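3-oxo-glucose-6-phosphate:glutamate aminotransferase (Bacillus subtilis subsp. subtilis, PDB 4K2M) catalyses the reversible, pyridoxal phosphate-dependent transamination of 3-dehydro-glucose 6-phosphate with glutamate, giving kanosamine 6-phosphate on the route to the antibiotic neotrehalosadiamine. Local coordinates at residues Pro70-Asp75 against Asp378-Ile383; Ala363-Lys368 against Gln411-Pro416. All coordinates share one frame; numbering follows the deposited sequence.

Contact 1 (Pro70-Asp75 against Asp378-Ile383); sequences PFLPVD and DVYYPI. With O1G (3-deoxy-3-[(E)-({3-hydroxy-2-methyl-5-[(phosphonooxy)methyl]pyridin-4-yl}methylidene)amino]-6-O-phosphono-alpha-D-gluco pyranose), chain C; EDO (1,2-ethanediol), chain E.
F71 packs against D378 and Y380 in a loop-to-loop aromatic contact at the edge of the active site of this aspartate aminotransferase-fold enzyme. One loop leads into helix 80-93. The other follows helix 362-373 and carries Y380 and Y381 of the ligand pocket. The ring of F71 swings out opposite its own N (chi1 179°), which extends it toward D378. There CB of D378 sits over the centre of the ring, 4.0 Å from the F71 centroid, as a CH-pi contact. The carboxylate plane of D378 stands nearly upright to the ring. The rings of F71 and Y380 meet obliquely, with planes at 34°, and CE2 of F71 comes 3.5 Å from CE1 of Y380. CD2 of L72 adds a looser touch on OH of Y380. An ethanediol, probably from the crystallisation liquor, lies with C1 over a face of Y380, and its O2 gives a hydrogen bond to OD2 of D378. N285 of the second subunit also binds it. The peptide before Y381 is cis. Y381, a substrate-binding residue, holds the sugar of the external aldimine: its OH lies 2.6 Å from hydroxyl O2 of O1G, in a hydrogen bond.

Contact 2 (Ala363-Lys368 against Gln411-Pro416); sequences ADIMTK and QVLHLP
L413 holds CG opposite its amide N (chi1 -174°), and the side chain reaches from strand 412-415 to helix 362-373. On the helix, CG of M366 is anti to the carbonyl carbon (chi1 -63°), and a bend at chi3 (71°) keeps CE near CD1 of L413. This is helix-on-sheet packing: the strand pairs antiparallel with strand 353-356, and the helix lies against this small two-stranded sheet. The contact is buried and apolar. The two methyls of L413 meet different residues. CD1 meets M366, at 3.6 Å from its CG and 3.7 Å from its SD. The side chains of M366 and L413 run alongside each other, pointing opposite ways. I365 and M366 are neighbours on the helix, and L413 touches both. I355 of the partner strand touches L413 too, and V357 lies against I365. The helix has polar bonds of its own. O of A363 accepts hydrogen bonds from both N and OG1 of T367, which approach from opposite faces of the carbonyl plane. NZ of K368 forms a salt bridge with OD2 of D364, at 2.6 Å and on the syn side. The other methyl of L413, CD2, meets I365 and lies 4.0 Å from its CG2.

How the contacts relate
From the N terminus, the chain first meets 70-75, the loop before helix 80-93. Helix segment 363-368 follows much later, then loop 378-383, where contact 1 closes a loop of 302 residues. Strand segment 411-416 comes last and closes contact 2 over only 42 residues. The segments alternate, so the two closures cross. Contact 1 ties the chain's early part to the substrate-binding loop; contact 2 ties helix 362-373 to the two-stranded sheet. They adjoin, with centres 11 Å apart. O of D378 and N of H414 lie 2.9 Å apart, a probable hydrogen bond, and F71 packs on H414. Strand 412-415 thus belongs to contact 2 and borders contact 1.

Contact 1 (Pro70-Asp75 against Asp378-Ile383)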
loop_
_atom_site.group_PDB
_atom_site.type_symbol
_atom_site.label_atom_id
_atom_site.label_comp_id
_atom_site.label_asym_id
_atom_site.label_seq_id
_atom_site.Cartn_x
_atom_site.Cartn_y
_atom_site.Cartn_z
ATOM N N PRO A 70 -1.628 -10.679 -27.684
ATOM C CA PRO A 70 -0.853 -10.229 -26.523
ATOM C C PRO A 70 -0.928 -11.262 -25.413
ATOM O O PRO A 70 -1.939 -11.944 -25.271
ATOM C CB PRO A 70 -1.570 -8.946 -26.089
ATOM C CG PRO A 70 -2.420 -8.545 -27.253
ATOM C CD PRO A 70 -2.772 -9.795 -27.978
ATOM N N PHE A 71 0.135 -11.393 -24.630
ATOM C CA PHE A 71 0.126 -12.365 -23.552
ATOM C C PHE A 71 -0.857 -11.973 -22.442
ATOM O O PHE A 71 -1.621 -12.806 -21.939
ATOM C CB PHE A 71 1.541 -12.517 -22.974
ATOM C CG PHE A 71 1.612 -13.493 -21.842
ATOM C CD1 PHE A 71 1.684 -14.863 -22.088
ATOM C CD2 PHE A 71 1.594 -13.047 -20.521
ATOM C CE1 PHE A 71 1.736 -15.769 -21.033
ATOM C CE2 PHE A 71 1.636 -13.936 -19.476
ATOM C CZ PHE A 71 1.713 -15.307 -19.724
ATOM N N LEU A 72 -0.830 -10.707 -22.042
ATOM C CA LEU A 72 -1.660 -10.267 -20.923
ATOM C C LEU A 72 -1.971 -8.786 -21.040
ATOM O O LEU A 72 -1.352 -7.961 -20.368
ATOM C CB LEU A 72 -0.965 -10.551 -19.580
ATOM C CG LEU A 72 -1.837 -10.334 -18.334
ATOM C CD1 LEU A 72 -2.953 -11.377 -18.264
ATOM C CD2 LEU A 72 -0.987 -10.361 -17.067
ATOM N N PRO A 73 -2.954 -8.445 -21.885
ATOM C CA PRO A 73 -3.380 -7.052 -22.068
ATOM C C PRO A 73 -4.169 -6.607 -20.835
ATOM O O PRO A 73 -5.300 -7.061 -20.625
ATOM C CB PRO A 73 -4.270 -7.117 -23.322
ATOM C CG PRO A 73 -4.753 -8.530 -23.382
ATOM C CD PRO A 73 -3.737 -9.397 -22.695
ATOM N N VAL A 74 -3.578 -5.740 -20.013
ATOM C CA VAL A 74 -4.173 -5.453 -18.713
ATOM C C VAL A 74 -5.524 -4.784 -18.810
ATOM O O VAL A 74 -6.303 -4.836 -17.858
ATOM C CB VAL A 74 -3.241 -4.617 -17.790
ATOM C CG1 VAL A 74 -1.966 -5.378 -17.528
ATOM C CG2 VAL A 74 -2.967 -3.226 -18.390
ATOM N N ASP A 75 -5.809 -4.153 -19.951
ATOM C CA ASP A 75 -7.096 -3.500 -20.121
ATOM C C ASP A 75 -8.210 -4.536 -20.189
ATOM O O ASP A 75 -9.359 -4.252 -19.850
ATOM C CB ASP A 75 -7.104 -2.602 -21.372
ATOM C CG ASP A 75 -6.812 -3.372 -22.644
ATOM O OD1 ASP A 75 -5.704 -3.932 -22.760
ATOM O OD2 ASP A 75 -7.693 -3.419 -23.528
ATOM N N ASP A 378 5.584 -15.827 -22.653
ATOM C CA ASP A 378 6.435 -15.239 -21.630
ATOM C C ASP A 378 6.997 -16.331 -20.746
ATOM O O ASP A 378 6.575 -17.490 -20.818
ATOM C CB ASP A 378 5.638 -14.246 -20.783
ATOM C CG ASP A 378 6.490 -13.116 -20.241
ATOM O OD1 ASP A 378 7.732 -13.254 -20.222
ATOM O OD2 ASP A 378 5.910 -12.095 -19.822
ATOM N N VAL A 379 7.953 -15.958 -19.903
ATOM C CA VAL A 379 8.532 -16.903 -18.952
ATOM C C VAL A 379 8.495 -16.276 -17.562
ATOM O O VAL A 379 9.244 -15.347 -17.279
ATOM C CB VAL A 379 9.970 -17.300 -19.356
ATOM C CG1 VAL A 379 10.646 -18.149 -18.247
ATOM C CG2 VAL A 379 9.965 -18.089 -20.670
ATOM N N TYR A 380 7.586 -16.748 -16.710
ATOM C CA TYR A 380 7.527 -16.292 -15.311
ATOM C C TYR A 380 8.324 -17.291 -14.479
ATOM O O TYR A 380 7.854 -18.425 -14.280
ATOM C CB TYR A 380 6.059 -16.290 -14.831
ATOM C CG TYR A 380 5.199 -15.139 -15.344
ATOM C CD1 TYR A 380 5.000 -14.933 -16.707
ATOM C CD2 TYR A 380 4.552 -14.284 -14.453
ATOM C CE1 TYR A 380 4.211 -13.872 -17.167
ATOM C CE2 TYR A 380 3.747 -13.244 -14.896
ATOM C CZ TYR A 380 3.585 -13.040 -16.259
ATOM O OH TYR A 380 2.793 -11.996 -16.694
ATOM N N TYR A 381 9.508 -16.932 -13.963
ATOM C CA TYR A 381 10.125 -15.606 -14.007
ATOM C C TYR A 381 11.519 -15.785 -14.599
ATOM O O TYR A 381 12.033 -16.900 -14.644
ATOM C CB TYR A 381 10.193 -15.024 -12.576
ATOM C CG TYR A 381 8.789 -14.874 -12.032
ATOM C CD1 TYR A 381 8.067 -13.717 -12.259
ATOM C CD2 TYR A 381 8.156 -15.929 -11.373
ATOM C CE1 TYR A 381 6.749 -13.586 -11.810
ATOM C CE2 TYR A 381 6.836 -15.812 -10.925
ATOM C CZ TYR A 381 6.148 -14.636 -11.145
ATOM O OH TYR A 381 4.844 -14.498 -10.704
ATOM N N PRO A 382 12.133 -14.692 -15.082
ATOM C CA PRO A 382 13.360 -14.871 -15.881
ATOM C C PRO A 382 14.632 -15.250 -15.121
ATOM O O PRO A 382 15.546 -15.834 -15.727
ATOM C CB PRO A 382 13.536 -13.509 -16.568
ATOM C CG PRO A 382 12.780 -12.535 -15.688
ATOM C CD PRO A 382 11.592 -13.325 -15.181
ATOM N N ILE A 383 14.714 -14.942 -13.827
ATOM C CA ILE A 383 15.947 -15.201 -13.080
ATOM C C ILE A 383 15.581 -15.917 -11.784
ATOM O O ILE A 383 14.693 -15.473 -11.055
ATOM C CB ILE A 383 16.707 -13.884 -12.749
ATOM C CG1 ILE A 383 16.992 -13.090 -14.024
ATOM C CG2 ILE A 383 18.009 -14.191 -11.998
ATOM C CD1 ILE A 383 17.592 -11.703 -13.782
HETATM P P O1G C . 1.949 -8.623 -4.270
HETATM C C3A O1G C . 3.472 -13.767 -6.499
HETATM O O3 O1G C . 3.241 -14.032 -7.807
HETATM C C1 O1G C . 4.041 -10.011 -11.608
HETATM N "N1'" O1G C . 4.027 -14.450 -4.303
HETATM C C2 O1G C . 3.960 -11.034 -10.472
HETATM O O2 O1G C . 3.537 -12.265 -11.148
HETATM C C9A O1G C . 3.814 -14.773 -5.589
HETATM C C2A O1G C . 3.944 -16.233 -5.987
HETATM C C3 O1G C . 2.979 -10.639 -9.354
HETATM N "N3'" O1G C . 3.257 -11.594 -8.267
HETATM O O1 O1G C . 2.846 -10.001 -12.404
HETATM C C4 O1G C . 3.145 -9.167 -8.928
HETATM O O4 O1G C . 1.883 -8.910 -8.282
HETATM C C4A O1G C . 3.358 -12.452 -6.083
HETATM C C4B O1G C . 3.025 -11.367 -7.028
HETATM C C5 O1G C . 3.151 -8.303 -10.188
HETATM O O5 O1G C . 4.204 -8.688 -11.080
HETATM C C5A O1G C . 3.589 -12.145 -4.745
HETATM C C5T O1G C . 3.517 -10.750 -4.103
HETATM C C6 O1G C . 3.506 -6.864 -9.938
HETATM C C6A O1G C . 3.931 -13.171 -3.877
HETATM O OP1 O1G C . 2.888 -8.070 -3.218
HETATM O OP2 O1G C . 0.510 -8.458 -3.913
HETATM O OP3 O1G C . 2.344 -8.162 -5.692
HETATM O OP4 O1G C . 2.166 -10.247 -4.213
HETATM O O6 O1G C . 3.281 -6.009 -10.994
HETATM P "P'" O1G C . 2.833 -4.486 -10.735
HETATM O OP6 O1G C . 1.492 -4.569 -10.038
HETATM O OP7 O1G C . 3.903 -3.799 -9.918
HETATM O OP8 O1G C . 2.734 -3.940 -12.163
HETATM C C1 EDO E . 6.992 -12.012 -15.636
HETATM O O1 EDO E . 6.983 -10.676 -15.115
HETATM C C2 EDO E . 7.878 -12.060 -16.882
HETATM O O2 EDO E . 7.416 -11.051 -17.785
#

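Contact 2 (Ala363-Lys368 against Gln411-Pro416)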
loop_
_atom_site.group_PDB
_atom_site.type_symbol
_atom_site.label_atom_id
_atom_site.label_comp_id
_atom_site.label_asym_id
_atom_site.label_seq_id
_atom_site.Cartn_x
_atom_site.Cartn_y
_atom_site.Cartn_z
ATOM N N ALA A 363 14.075 -20.154 -26.947
ATOM C CA ALA A 363 14.241 -18.796 -27.451
ATOM C C ALA A 363 13.751 -18.682 -28.893
ATOM O O ALA A 363 13.076 -17.706 -29.248
ATOM C CB ALA A 363 15.696 -18.351 -27.344
ATOM N N ASP A 364 14.070 -19.681 -29.718
ATOM C CA ASP A 364 13.622 -19.663 -31.113
ATOM C C ASP A 364 12.115 -19.868 -31.237
ATOM O O ASP A 364 11.470 -19.264 -32.097
ATOM C CB ASP A 364 14.336 -20.725 -31.941
ATOM C CG ASP A 364 14.291 -20.420 -33.432
ATOM O OD1 ASP A 364 14.576 -19.262 -33.823
ATOM O OD2 ASP A 364 13.963 -21.328 -34.217
ATOM N N ILE A 365 11.553 -20.735 -30.400
ATOM C CA ILE A 365 10.095 -20.937 -30.389
ATOM C C ILE A 365 9.384 -19.633 -30.072
ATOM O O ILE A 365 8.418 -19.268 -30.749
ATOM C CB ILE A 365 9.676 -22.016 -29.374
ATOM C CG1 ILE A 365 10.087 -23.404 -29.862
ATOM C CG2 ILE A 365 8.169 -21.992 -29.134
ATOM C CD1 ILE A 365 10.224 -24.433 -28.739
ATOM N N MET A 366 9.868 -18.920 -29.056
ATOM C CA MET A 366 9.254 -17.658 -28.662
ATOM C C MET A 366 9.359 -16.606 -29.746
ATOM O O MET A 366 8.399 -15.872 -30.011
ATOM C CB MET A 366 9.879 -17.141 -27.362
ATOM C CG MET A 366 9.655 -18.066 -26.196
ATOM S SD MET A 366 10.393 -17.402 -24.687
ATOM C CE MET A 366 9.313 -16.014 -24.318
ATOM N N THR A 367 10.527 -16.537 -30.375
ATOM C CA THR A 367 10.758 -15.574 -31.439
ATOM C C THR A 367 9.877 -15.851 -32.656
ATOM O O THR A 367 9.280 -14.923 -33.214
ATOM C CB THR A 367 12.244 -15.563 -31.871
ATOM O OG1 THR A 367 13.043 -15.124 -30.767
ATOM C CG2 THR A 367 12.457 -14.607 -33.041
ATOM N N LYS A 368 9.799 -17.111 -33.063
ATOM C CA LYS A 368 9.020 -17.473 -34.238
ATOM C C LYS A 368 7.527 -17.285 -33.998
ATOM O O LYS A 368 6.813 -16.811 -34.885
ATOM C CB LYS A 368 9.296 -18.910 -34.662
ATOM C CG LYS A 368 10.640 -19.092 -35.370
ATOM C CD LYS A 368 10.907 -20.560 -35.672
ATOM C CE LYS A 368 12.029 -20.712 -36.687
ATOM N NZ LYS A 368 13.239 -19.947 -36.275
ATOM N N GLN A 411 13.212 -24.624 -19.488
ATOM C CA GLN A 411 12.275 -25.263 -20.412
ATOM C C GLN A 411 10.904 -24.615 -20.430
ATOM O O GLN A 411 10.164 -24.741 -21.406
ATOM C CB GLN A 411 12.097 -26.738 -20.042
ATOM C CG GLN A 411 13.306 -27.605 -20.317
ATOM C CD GLN A 411 12.987 -29.057 -20.102
ATOM O OE1 GLN A 411 13.016 -29.547 -18.977
ATOM N NE2 GLN A 411 12.622 -29.747 -21.179
ATOM N N VAL A 412 10.555 -23.941 -19.342
ATOM C CA VAL A 412 9.161 -23.533 -19.145
ATOM C C VAL A 412 8.786 -22.409 -20.091
ATOM O O VAL A 412 9.584 -21.505 -20.378
ATOM C CB VAL A 412 8.876 -23.128 -17.665
ATOM C CG1 VAL A 412 9.636 -21.855 -17.295
ATOM C CG2 VAL A 412 7.361 -22.957 -17.423
ATOM N N LEU A 413 7.554 -22.476 -20.589
ATOM C CA LEU A 413 7.026 -21.449 -21.470
ATOM C C LEU A 413 5.565 -21.238 -21.101
ATOM O O LEU A 413 4.792 -22.196 -21.047
ATOM C CB LEU A 413 7.122 -21.901 -22.933
ATOM C CG LEU A 413 6.714 -20.835 -23.942
ATOM C CD1 LEU A 413 7.572 -19.600 -23.717
ATOM C CD2 LEU A 413 6.884 -21.334 -25.361
ATOM N N HIS A 414 5.191 -19.991 -20.842
ATOM C CA HIS A 414 3.812 -19.695 -20.483
ATOM C C HIS A 414 3.020 -19.212 -21.687
ATOM O O HIS A 414 3.481 -18.327 -22.430
ATOM C CB HIS A 414 3.777 -18.667 -19.342
ATOM C CG HIS A 414 4.297 -19.217 -18.053
ATOM N ND1 HIS A 414 5.540 -18.896 -17.545
ATOM C CD2 HIS A 414 3.755 -20.117 -17.197
ATOM C CE1 HIS A 414 5.729 -19.561 -16.415
ATOM N NE2 HIS A 414 4.664 -20.307 -16.182
ATOM N N LEU A 415 1.826 -19.786 -21.850
ATOM C CA LEU A 415 0.926 -19.446 -22.942
ATOM C C LEU A 415 -0.146 -18.502 -22.415
ATOM O O LEU A 415 -0.507 -18.594 -21.242
ATOM C CB LEU A 415 0.263 -20.717 -23.465
ATOM C CG LEU A 415 1.217 -21.827 -23.883
ATOM C CD1 LEU A 415 0.375 -22.919 -24.538
ATOM C CD2 LEU A 415 2.271 -21.298 -24.847
ATOM N N PRO A 416 -0.676 -17.610 -23.270
ATOM C CA PRO A 416 -1.702 -16.671 -22.796
ATOM C C PRO A 416 -2.888 -17.385 -22.144
ATOM O O PRO A 416 -3.392 -18.370 -22.700
ATOM C CB PRO A 416 -2.164 -15.979 -24.086
ATOM C CG PRO A 416 -0.944 -16.017 -24.964
ATOM C CD PRO A 416 -0.302 -17.353 -24.678
#